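Local coordinates for mandelate racemase/muconate lactonizing enzyme family protein (Bradyrhizobium sp. ORS 278, PDB 3TOY), which belongs to the mandelate racemase/muconate lactonizing enzyme group of the enolase superfamily and carries a calcium site in its barrel domain, at residues I203-R207 with L236-L241. Residues are numbered along the deposited sequence; the frame is centred on the assembly and turned at random.
Sequences IKGLR and LADYDL
Ile203 overlaps the root of Tyr239: its CG2 methyl lies 3.5 Å from Tyr239 CB and slants across the first carbons of the ring. The methyl gets there because CG2 stands anti to the backbone N of Ile203, while CG1 runs toward Leu236 CD2, 4.3 Å away. Leu241 CD2 adds to this small apolar cluster, which backs onto Leu216 and Leu218 of strand 215-219. Farther out, the ring passes aslant of the start of the Lys204 side chain, with Lys204 CB 3.7 Å from Tyr239 CE1. The phenol OH is hydrogen-bonded to Glu200, one turn before Lys204 on helix 196-210.

One turn after Ile203, Arg207 bends at chi2 and chi3 (54° and 82°) and brings its guanidinium edge to the loop backbone. Arg207 NE and NH2 both donate to Tyr239 O, at 2.9 and 3.2 Å, the oxygen lying nearly in the guanidinium plane; the NE bond is the straighter, at 157°. A weak bond runs from NH2 to Asp240 O, and NH1 is hydrogen-bonded to the main-chain oxygens of Gly211 and Ile214. In this worked example from a beta/alpha barrel, helix 196-210 is tied to the loop between helix 226-236 and strand 243-245. Asp240, which touches a bound O-acetaldehydyl-hexaethylene glycol, has OD2 4.3 Å from Arg207 NH2 but far off the guanidinium plane, where no N-H points at it. The chemistry thus implies that this arginine is oriented chiefly by main-chain carbonyls, the carboxylate probably adding little more than a favourable field.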
ATOM      1  N   ILE A 203     -24.940  28.897   8.710  1.00 31.24           N
ATOM      2  CA  ILE A 203     -24.459  28.873   7.337  1.00 31.85           C
ATOM      3  C   ILE A 203     -25.587  29.151   6.370  1.00 31.80           C
ATOM      4  O   ILE A 203     -25.438  29.917   5.424  1.00 33.45           O
ATOM      5  CB  ILE A 203     -23.892  27.490   6.988  1.00 31.44           C
ATOM      6  CG1 ILE A 203     -22.604  27.266   7.758  1.00 30.76           C
ATOM      7  CG2 ILE A 203     -23.686  27.369   5.502  1.00 31.55           C
ATOM      8  CD1 ILE A 203     -21.518  28.259   7.387  1.00 35.38           C
ATOM      9  N   LYS A 204     -26.727  28.522   6.616  1.00 33.12           N
ATOM     10  CA  LYS A 204     -27.887  28.730   5.770  1.00 33.39           C
ATOM     11  C   LYS A 204     -28.270  30.214   5.752  1.00 37.85           C
ATOM     12  O   LYS A 204     -28.594  30.781   4.695  1.00 41.71           O
ATOM     13  CB  LYS A 204     -29.064  27.883   6.252  1.00 34.27           C
ATOM     14  CG  LYS A 204     -30.300  28.030   5.354  1.00 44.87           C
ATOM     15  CD  LYS A 204     -31.510  27.309   5.929  1.00 49.02           C
ATOM     16  CE  LYS A 204     -32.649  27.319   4.910  1.00 54.68           C
ATOM     17  NZ  LYS A 204     -33.757  26.431   5.326  1.00 59.52           N
ATOM     18  N   GLY A 205     -28.236  30.831   6.927  1.00 38.07           N
ATOM     19  CA  GLY A 205     -28.550  32.253   7.064  1.00 37.54           C
ATOM     20  C   GLY A 205     -27.550  33.100   6.299  1.00 41.89           C
ATOM     21  O   GLY A 205     -27.921  34.015   5.556  1.00 39.75           O
ATOM     22  N   LEU A 206     -26.270  32.789   6.466  1.00 37.53           N
ATOM     23  CA  LEU A 206     -25.233  33.548   5.768  1.00 36.37           C
ATOM     24  C   LEU A 206     -25.342  33.427   4.256  1.00 37.42           C
ATOM     25  O   LEU A 206     -25.194  34.422   3.540  1.00 38.73           O
ATOM     26  CB  LEU A 206     -23.836  33.143   6.237  1.00 34.92           C
ATOM     27  CG  LEU A 206     -23.440  33.602   7.639  1.00 43.15           C
ATOM     28  CD1 LEU A 206     -22.156  32.903   8.094  1.00 37.20           C
ATOM     29  CD2 LEU A 206     -23.289  35.146   7.680  1.00 37.09           C
ATOM     30  N   ARG A 207     -25.579  32.212   3.764  1.00 37.70           N
ATOM     31  CA  ARG A 207     -25.659  31.955   2.324  1.00 36.76           C
ATOM     32  C   ARG A 207     -26.884  32.646   1.721  1.00 43.20           C
ATOM     33  O   ARG A 207     -26.855  33.088   0.566  1.00 45.61           O
ATOM     34  CB  ARG A 207     -25.690  30.434   2.042  1.00 33.44           C
ATOM     35  CG  ARG A 207     -25.786  30.017   0.579  1.00 35.97           C
ATOM     36  CD  ARG A 207     -24.677  30.642  -0.281  1.00 38.57           C
ATOM     37  NE  ARG A 207     -23.390  29.939  -0.219  1.00 35.92           N
ATOM     38  CZ  ARG A 207     -22.226  30.495  -0.549  1.00 42.06           C
ATOM     39  NH1 ARG A 207     -22.186  31.771  -0.922  1.00 37.15           N
ATOM     40  NH2 ARG A 207     -21.093  29.792  -0.486  1.00 33.74           N
ATOM     41  N   LEU A 236     -23.467  19.731   5.536  1.00 30.11           N
ATOM     42  CA  LEU A 236     -23.234  21.123   5.127  1.00 31.79           C
ATOM     43  C   LEU A 236     -22.841  21.270   3.654  1.00 35.88           C
ATOM     44  O   LEU A 236     -22.653  22.392   3.148  1.00 32.36           O
ATOM     45  CB  LEU A 236     -22.127  21.749   5.976  1.00 26.35           C
ATOM     46  CG  LEU A 236     -22.447  21.930   7.458  1.00 35.37           C
ATOM     47  CD1 LEU A 236     -21.186  22.260   8.261  1.00 31.62           C
ATOM     48  CD2 LEU A 236     -23.514  23.021   7.617  1.00 30.16           C
ATOM     49  N   ALA A 237     -22.694  20.155   2.960  1.00 37.54           N
ATOM     50  CA  ALA A 237     -22.184  20.213   1.583  1.00 39.97           C
ATOM     51  C   ALA A 237     -23.125  20.936   0.590  1.00 40.64           C
ATOM     52  O   ALA A 237     -22.711  21.309  -0.502  1.00 45.63           O
ATOM     53  CB  ALA A 237     -21.840  18.821   1.095  1.00 40.58           C
ATOM     54  N   ASP A 238     -24.375  21.155   0.971  1.00 38.56           N
ATOM     55  CA  ASP A 238     -25.334  21.834   0.094  1.00 41.76           C
ATOM     56  C   ASP A 238     -25.186  23.355   0.050  1.00 41.55           C
ATOM     57  O   ASP A 238     -25.891  24.027  -0.695  1.00 40.90           O
ATOM     58  CB  ASP A 238     -26.768  21.491   0.505  1.00 47.76           C
ATOM     59  CG  ASP A 238     -27.183  20.107   0.057  1.00 65.41           C
ATOM     60  OD1 ASP A 238     -26.667  19.637  -0.981  1.00 72.84           O
ATOM     61  OD2 ASP A 238     -28.023  19.487   0.744  1.00 75.33           O
ATOM     62  N   TYR A 239     -24.284  23.907   0.851  1.00 32.27           N
ATOM     63  CA  TYR A 239     -24.170  25.355   0.943  1.00 31.50           C
ATOM     64  C   TYR A 239     -22.990  25.929   0.177  1.00 31.86           C
ATOM     65  O   TYR A 239     -22.712  27.124   0.259  1.00 32.53           O
ATOM     66  CB  TYR A 239     -24.134  25.778   2.398  1.00 28.45           C
ATOM     67  CG  TYR A 239     -25.391  25.347   3.114  1.00 34.88           C
ATOM     68  CD1 TYR A 239     -26.580  26.060   2.958  1.00 38.95           C
ATOM     69  CD2 TYR A 239     -25.396  24.222   3.934  1.00 34.33           C
ATOM     70  CE1 TYR A 239     -27.735  25.668   3.607  1.00 43.92           C
ATOM     71  CE2 TYR A 239     -26.554  23.818   4.579  1.00 40.86           C
ATOM     72  CZ  TYR A 239     -27.720  24.549   4.406  1.00 47.08           C
ATOM     73  OH  TYR A 239     -28.872  24.155   5.048  1.00 45.06           O
ATOM     74  N   ASP A 240     -22.299  25.071  -0.570  1.00 33.51           N
ATOM     75  CA  ASP A 240     -21.244  25.517  -1.458  1.00 35.06           C
ATOM     76  C   ASP A 240     -20.114  26.222  -0.689  1.00 32.19           C
ATOM     77  O   ASP A 240     -19.681  27.324  -1.064  1.00 34.52           O
ATOM     78  CB  ASP A 240     -21.815  26.446  -2.535  1.00 35.18           C
ATOM     79  CG  ASP A 240     -20.854  26.661  -3.695  1.00 46.71           C
ATOM     80  OD1 ASP A 240     -20.128  25.709  -4.047  1.00 49.44           O
ATOM     81  OD2 ASP A 240     -20.819  27.781  -4.258  1.00 47.61           O
ATOM     82  N   LEU A 241     -19.643  25.587   0.385  1.00 29.62           N
ATOM     83  CA  LEU A 241     -18.516  26.121   1.162  1.00 23.99           C
ATOM     84  C   LEU A 241     -17.191  25.935   0.423  1.00 29.66           C
ATOM     85  O   LEU A 241     -16.985  24.943  -0.265  1.00 27.59           O
ATOM     86  CB  LEU A 241     -18.453  25.436   2.531  1.00 27.13           C
ATOM     87  CG  LEU A 241     -19.738  25.566   3.334  1.00 27.22           C
ATOM     88  CD1 LEU A 241     -19.608  24.835   4.666  1.00 25.75           C
ATOM     89  CD2 LEU A 241     -19.998  27.052   3.534  1.00 34.28           C
TER